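Local coordinates for uncharacterized conserved protein of COG5135 (Nostoc punctiforme, PDB 2I51) that binds flavin mononucleotide and is related to pyridoxamine 5'-phosphate oxidase, so it is probably a flavin-dependent oxidoreductase whose substrate is not established, at residues Ala109-Leu117 and Pro146-Leu157. Sequence-based numbering, arbitrary orientation.
With EDO (1,2-ethanediol), chain E.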
ATOM      1  N   ALA A 109     -20.509  13.323  11.905  1.00 13.27           N
ATOM      2  CA  ALA A 109     -19.468  12.325  11.923  1.00 12.85           C
ATOM      3  C   ALA A 109     -18.102  12.954  11.889  1.00 12.98           C
ATOM      4  O   ALA A 109     -17.191  12.513  12.543  1.00 13.85           O
ATOM      5  CB  ALA A 109     -19.627  11.349  10.750  1.00 14.54           C
ATOM      6  N   ARG A 110     -17.932  13.972  11.067  1.00 12.39           N
ATOM      7  CA  ARG A 110     -16.651  14.686  10.996  1.00 12.21           C
ATOM      8  C   ARG A 110     -16.273  15.357  12.317  1.00 11.82           C
ATOM      9  O   ARG A 110     -15.118  15.285  12.765  1.00 13.27           O
ATOM     10  CB  ARG A 110     -16.704  15.697   9.842  1.00 13.19           C
ATOM     11  CG  ARG A 110     -15.472  16.619   9.679  1.00 12.82           C
ATOM     12  CD  ARG A 110     -15.589  17.506   8.473  1.00 13.30           C
ATOM     13  NE  ARG A 110     -14.525  18.501   8.429  1.00 14.88           N
ATOM     14  CZ  ARG A 110     -14.648  19.780   8.778  1.00 15.86           C
ATOM     15  NH1 ARG A 110     -15.816  20.285   9.187  1.00 14.17           N
ATOM     16  NH2 ARG A 110     -13.567  20.552   8.748  1.00 15.03           N
ATOM     17  N   ILE A 111     -17.254  16.000  12.911  1.00 11.64           N
ATOM     18  CA  ILE A 111     -17.069  16.703  14.197  1.00 12.19           C
ATOM     19  C   ILE A 111     -16.719  15.696  15.302  1.00 12.54           C
ATOM     20  O   ILE A 111     -15.812  15.905  16.105  1.00 13.65           O
ATOM     21  CB  ILE A 111     -18.331  17.509  14.571  1.00 12.12           C
ATOM     22  CG1 ILE A 111     -18.525  18.624  13.548  1.00 11.87           C
ATOM     23  CG2 ILE A 111     -18.175  18.095  15.992  1.00 14.30           C
ATOM     24  CD1 ILE A 111     -19.978  19.173  13.400  1.00 12.81           C
ATOM     25  N   ALA A 112     -17.432  14.557  15.362  1.00 12.27           N
ATOM     26  CA  ALA A 112     -17.140  13.521  16.317  1.00 13.82           C
ATOM     27  C   ALA A 112     -15.724  13.013  16.155  1.00 13.18           C
ATOM     28  O   ALA A 112     -15.025  12.802  17.137  1.00 14.81           O
ATOM     29  CB  ALA A 112     -18.161  12.347  16.175  1.00 14.95           C
HETATM   30  N   MSE A 113     -15.311  12.749  14.914  1.00 12.87           N
HETATM   31  CA  MSE A 113     -13.954  12.269  14.700  1.00 13.41           C
HETATM   32  C   MSE A 113     -12.921  13.260  15.235  1.00 12.92           C
HETATM   33  O   MSE A 113     -11.951  12.896  15.915  1.00 14.11           O
HETATM   34  CB  MSE A 113     -13.737  11.982  13.237  1.00 15.15           C
HETATM   35  CG  MSE A 113     -12.352  11.535  12.798  1.00 15.70           C
HETATM   36 SE   MSE A 113     -12.049   9.626  13.043  0.75 20.94          SE
HETATM   37  CE  MSE A 113     -11.386   9.781  14.727  1.00 19.25           C
ATOM     38  N   TRP A 114     -13.086  14.527  14.871  1.00 12.82           N
ATOM     39  CA  TRP A 114     -12.194  15.588  15.353  1.00 13.42           C
ATOM     40  C   TRP A 114     -12.062  15.552  16.861  1.00 13.14           C
ATOM     41  O   TRP A 114     -10.972  15.657  17.426  1.00 13.47           O
ATOM     42  CB  TRP A 114     -12.769  16.968  14.926  1.00 12.74           C
ATOM     43  CG  TRP A 114     -11.961  18.119  15.406  1.00 11.05           C
ATOM     44  CD1 TRP A 114     -12.299  18.986  16.418  1.00 12.69           C
ATOM     45  CD2 TRP A 114     -10.714  18.570  14.894  1.00 12.10           C
ATOM     46  NE1 TRP A 114     -11.348  19.957  16.537  1.00 11.91           N
ATOM     47  CE2 TRP A 114     -10.355  19.730  15.621  1.00 11.65           C
ATOM     48  CE3 TRP A 114      -9.856  18.108  13.907  1.00 11.48           C
ATOM     49  CZ2 TRP A 114      -9.208  20.429  15.367  1.00 12.17           C
ATOM     50  CZ3 TRP A 114      -8.696  18.834  13.657  1.00 13.58           C
ATOM     51  CH2 TRP A 114      -8.389  19.966  14.397  1.00 12.62           C
ATOM     52  N   GLN A 115     -13.203  15.471  17.537  1.00 13.34           N
ATOM     53  CA  GLN A 115     -13.245  15.503  18.985  1.00 13.76           C
ATOM     54  C   GLN A 115     -12.590  14.270  19.640  1.00 15.19           C
ATOM     55  O   GLN A 115     -12.068  14.384  20.766  1.00 16.41           O
ATOM     56  CB  GLN A 115     -14.677  15.651  19.445  1.00 15.86           C
ATOM     57  CG  GLN A 115     -15.218  17.041  19.103  1.00 14.61           C
ATOM     58  CD  GLN A 115     -16.621  17.236  19.597  1.00 16.70           C
ATOM     59  OE1 GLN A 115     -17.187  16.322  20.213  1.00 20.63           O
ATOM     60  NE2 GLN A 115     -17.234  18.377  19.287  1.00 14.23           N
ATOM     61  N   GLU A 116     -12.630  13.139  18.949  1.00 14.84           N
ATOM     62  CA  GLU A 116     -12.077  11.897  19.447  1.00 15.18           C
ATOM     63  C   GLU A 116     -10.574  11.813  19.317  1.00 17.17           C
ATOM     64  O   GLU A 116      -9.915  10.937  19.937  1.00 18.31           O
ATOM     65  CB  GLU A 116     -12.756  10.727  18.683  1.00 16.03           C
ATOM     66  CG  GLU A 116     -14.188  10.558  19.087  1.00 20.74           C
ATOM     67  CD  GLU A 116     -15.106   9.760  18.147  1.00 25.22           C
ATOM     68  OE1 GLU A 116     -14.607   9.187  17.162  1.00 26.96           O
ATOM     69  OE2 GLU A 116     -16.344   9.706  18.432  1.00 27.23           O
ATOM     70  N   LEU A 117      -9.990  12.646  18.482  1.00 14.89           N
ATOM     71  CA  LEU A 117      -8.562  12.662  18.318  1.00 15.15           C
ATOM     72  C   LEU A 117      -7.799  13.067  19.573  1.00 17.10           C
ATOM     73  O   LEU A 117      -8.320  13.739  20.457  1.00 16.82           O
ATOM     74  CB  LEU A 117      -8.163  13.611  17.202  1.00 15.44           C
ATOM     75  CG  LEU A 117      -8.711  13.289  15.807  1.00 14.11           C
ATOM     76  CD1 LEU A 117      -8.213  14.367  14.855  1.00 15.94           C
ATOM     77  CD2 LEU A 117      -8.283  11.912  15.311  1.00 17.93           C
ATOM     78  N   PRO A 146      -5.385  23.566  18.339  1.00 13.93           N
ATOM     79  CA  PRO A 146      -6.629  24.132  17.871  1.00 14.17           C
ATOM     80  C   PRO A 146      -7.800  23.866  18.828  1.00 13.30           C
ATOM     81  O   PRO A 146      -7.702  23.061  19.772  1.00 15.27           O
ATOM     82  CB  PRO A 146      -6.832  23.447  16.529  1.00 15.93           C
ATOM     83  CG  PRO A 146      -6.240  22.179  16.702  1.00 16.71           C
ATOM     84  CD  PRO A 146      -4.995  22.413  17.543  1.00 16.38           C
ATOM     85  N   ASP A 147      -8.925  24.491  18.540  1.00 12.71           N
ATOM     86  CA  ASP A 147     -10.176  24.236  19.280  1.00 12.43           C
ATOM     87  C   ASP A 147     -10.456  22.730  19.247  1.00 12.81           C
ATOM     88  O   ASP A 147     -10.539  22.156  18.185  1.00 13.02           O
ATOM     89  CB  ASP A 147     -11.303  24.975  18.546  1.00 11.07           C
ATOM     90  CG  ASP A 147     -12.590  24.970  19.254  1.00 12.14           C
ATOM     91  OD1 ASP A 147     -12.922  23.928  19.839  1.00 15.27           O
ATOM     92  OD2 ASP A 147     -13.324  25.945  19.209  1.00 11.80           O
ATOM     93  N   PRO A 148     -10.564  22.089  20.417  1.00 12.74           N
ATOM     94  CA  PRO A 148     -10.738  20.638  20.423  1.00 13.85           C
ATOM     95  C   PRO A 148     -12.176  20.196  20.194  1.00 12.45           C
ATOM     96  O   PRO A 148     -12.443  18.996  20.061  1.00 13.94           O
ATOM     97  CB  PRO A 148     -10.277  20.261  21.834  1.00 15.15           C
ATOM     98  CG  PRO A 148     -10.642  21.459  22.670  1.00 14.57           C
ATOM     99  CD  PRO A 148     -10.307  22.629  21.774  1.00 13.55           C
ATOM    100  N   ILE A 149     -13.073  21.160  20.066  1.00 11.68           N
ATOM    101  CA  ILE A 149     -14.499  20.912  19.848  1.00 12.32           C
ATOM    102  C   ILE A 149     -14.872  21.077  18.361  1.00 12.42           C
ATOM    103  O   ILE A 149     -15.720  20.364  17.808  1.00 13.41           O
ATOM    104  CB  ILE A 149     -15.362  21.871  20.714  1.00 12.72           C
ATOM    105  CG1 ILE A 149     -15.007  21.701  22.181  1.00 17.96           C
ATOM    106  CG2 ILE A 149     -16.863  21.711  20.469  1.00 12.12           C
ATOM    107  CD1 ILE A 149     -15.162  20.327  22.689  1.00 22.06           C
ATOM    108  N   GLU A 150     -14.269  22.078  17.701  1.00 12.37           N
ATOM    109  CA  GLU A 150     -14.693  22.548  16.386  1.00 11.96           C
ATOM    110  C   GLU A 150     -13.599  22.324  15.367  1.00 12.21           C
ATOM    111  O   GLU A 150     -12.527  22.901  15.497  1.00 12.30           O
ATOM    112  CB  GLU A 150     -15.006  24.046  16.487  1.00 12.84           C
ATOM    113  CG  GLU A 150     -16.028  24.352  17.580  1.00 11.33           C
ATOM    114  CD  GLU A 150     -16.815  25.617  17.452  1.00 11.80           C
ATOM    115  OE1 GLU A 150     -16.696  26.362  16.452  1.00 13.21           O
ATOM    116  OE2 GLU A 150     -17.638  25.908  18.355  1.00 13.06           O
ATOM    117  N   PRO A 151     -13.807  21.495  14.352  1.00 12.73           N
ATOM    118  CA  PRO A 151     -12.747  21.158  13.412  1.00 12.71           C
ATOM    119  C   PRO A 151     -12.248  22.324  12.602  1.00 11.14           C
ATOM    120  O   PRO A 151     -13.016  23.194  12.230  1.00 13.40           O
ATOM    121  CB  PRO A 151     -13.370  20.078  12.515  1.00 14.43           C
ATOM    122  CG  PRO A 151     -14.824  20.196  12.699  1.00 16.47           C
ATOM    123  CD  PRO A 151     -15.062  20.748  14.079  1.00 14.38           C
ATOM    124  N   VAL A 152     -10.945  22.296  12.278  1.00 13.49           N
ATOM    125  CA  VAL A 152     -10.353  23.326  11.433  1.00 13.03           C
ATOM    126  C   VAL A 152     -10.698  23.049   9.967  1.00 13.49           C
ATOM    127  O   VAL A 152     -11.015  21.921   9.609  1.00 13.40           O
ATOM    128  CB  VAL A 152      -8.824  23.396  11.672  1.00 13.67           C
ATOM    129  CG1 VAL A 152      -8.509  23.800  13.121  1.00 16.20           C
ATOM    130  CG2 VAL A 152      -8.171  22.082  11.298  1.00 12.85           C
ATOM    131  N   PRO A 153     -10.657  24.082   9.127  1.00 14.78           N
ATOM    132  CA  PRO A 153     -11.165  23.927   7.771  1.00 15.19           C
ATOM    133  C   PRO A 153     -10.425  22.940   6.922  1.00 15.86           C
ATOM    134  O   PRO A 153     -11.025  22.362   6.032  1.00 20.84           O
ATOM    135  CB  PRO A 153     -11.016  25.312   7.170  1.00 15.77           C
ATOM    136  CG  PRO A 153     -10.923  26.233   8.304  1.00 18.43           C
ATOM    137  CD  PRO A 153     -10.334  25.480   9.437  1.00 15.19           C
ATOM    138  N   ASN A 154      -9.160  22.659   7.231  1.00 13.95           N
ATOM    139  CA  ASN A 154      -8.397  21.704   6.459  1.00 16.05           C
ATOM    140  C   ASN A 154      -8.480  20.273   7.008  1.00 17.07           C
ATOM    141  O   ASN A 154      -7.835  19.381   6.482  1.00 17.29           O
ATOM    142  CB  ASN A 154      -6.949  22.115   6.334  1.00 16.08           C
ATOM    143  CG  ASN A 154      -6.259  22.345   7.664  1.00 18.46           C
ATOM    144  OD1 ASN A 154      -6.744  23.128   8.494  1.00 20.08           O
ATOM    145  ND2 ASN A 154      -5.101  21.744   7.850  1.00 21.23           N
ATOM    146  N   PHE A 155      -9.261  20.066   8.053  1.00 14.69           N
ATOM    147  CA  PHE A 155      -9.523  18.714   8.545  1.00 14.10           C
ATOM    148  C   PHE A 155     -10.599  18.014   7.756  1.00 14.30           C
ATOM    149  O   PHE A 155     -11.718  18.533   7.648  1.00 14.77           O
ATOM    150  CB  PHE A 155     -10.016  18.796   9.991  1.00 12.61           C
ATOM    151  CG  PHE A 155     -10.380  17.446  10.563  1.00 14.95           C
ATOM    152  CD1 PHE A 155      -9.384  16.510  10.887  1.00 13.20           C
ATOM    153  CD2 PHE A 155     -11.704  17.108  10.840  1.00 13.33           C
ATOM    154  CE1 PHE A 155      -9.717  15.274  11.404  1.00 14.23           C
ATOM    155  CE2 PHE A 155     -12.027  15.855  11.318  1.00 13.13           C
ATOM    156  CZ  PHE A 155     -11.045  14.956  11.632  1.00 13.56           C
ATOM    157  N   CYS A 156     -10.284  16.799   7.251  1.00 14.22           N
ATOM    158  CA  CYS A 156     -11.246  15.957   6.596  1.00 13.54           C
ATOM    159  C   CYS A 156     -11.387  14.631   7.286  1.00 16.40           C
ATOM    160  O   CYS A 156     -10.410  14.032   7.757  1.00 15.84           O
ATOM    161  CB  CYS A 156     -10.749  15.584   5.229  1.00 16.50           C
ATOM    162  SG  CYS A 156     -10.506  16.935   4.164  1.00 21.76           S
ATOM    163  N   LEU A 157     -12.627  14.166   7.325  1.00 13.91           N
ATOM    164  CA  LEU A 157     -12.968  12.763   7.613  1.00 16.23           C
ATOM    165  C   LEU A 157     -13.077  12.072   6.234  1.00 15.15           C
ATOM    166  O   LEU A 157     -13.720  12.529   5.319  1.00 17.84           O
ATOM    167  CB  LEU A 157     -14.307  12.644   8.349  1.00 14.66           C
ATOM    168  CG  LEU A 157     -14.859  11.213   8.513  1.00 15.39           C
ATOM    169  CD1 LEU A 157     -13.945  10.298   9.318  1.00 16.45           C
ATOM    170  CD2 LEU A 157     -16.258  11.294   9.188  1.00 17.48           C
TER
HETATM  171  C1  EDO E 302     -16.800  12.316  19.977  1.00 46.16           C
HETATM  172  O1  EDO E 302     -17.161  11.055  20.556  1.00 57.56           O
HETATM  173  C2  EDO E 302     -17.718  13.400  20.507  1.00 44.57           C
HETATM  174  O2  EDO E 302     -17.018  14.064  21.556  1.00 47.78           O
HETATM  175  O   HOH W   1     -14.018  23.321   9.499  1.00 18.64           O
HETATM  176  O   HOH W   2     -12.165  16.968  22.023  1.00 19.15           O
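Trp114 inserts its indole between Pro151 and Phe155, in the loop that leads up to strand 155-169. CB rests near Phe155 CE2 and Pro151 CB; with CG anti to the backbone N (chi1 178°), the indole is carried between these two residues. Pro151 lies over one indole face, its CA 3.5 Å from the centroid of the five-membered ring and almost on the ring normal, a CH-pi contact. Beyond CD1, NE1 donates to Asp147 O at 2.9 Å, with the acceptor nearly in the ring plane. Along the benzo side, the edge of the six-membered ring, CE3 foremost, meets the face of Phe155 in a T-shaped stack with planes at 64°, and CZ2 and CH2 end against Pro146 CG and Val152 CG2. The fold is the FMN-binding antiparallel barrel of the pyridoxamine 5'-phosphate oxidase family; here helix 107-116 packs across the start of strand 155-169, and the side chain of Leu117 is about 8 Å from a bound flavin mononucleotide. One turn back, Arg110 reaches out extended and grips Phe155 O side-on, NE at 2.9 Å and NH2 at 3.0 Å, while Pro151 CG sits over a guanidinium face. A water joins NH2 to Pro151 O, and Gln107 OE1 accepts from NH1; these bonds, on NE and both terminal nitrogens, limit the rotation of the group. On the outer side Gln115 NE2 meets a lone pair of Ile149 O at 2.9 Å, nearly straight at 176°. The loop's own bend is an Asx turn: Asp147 OD1 accepts from Ile149 N, and also from Glu150 N.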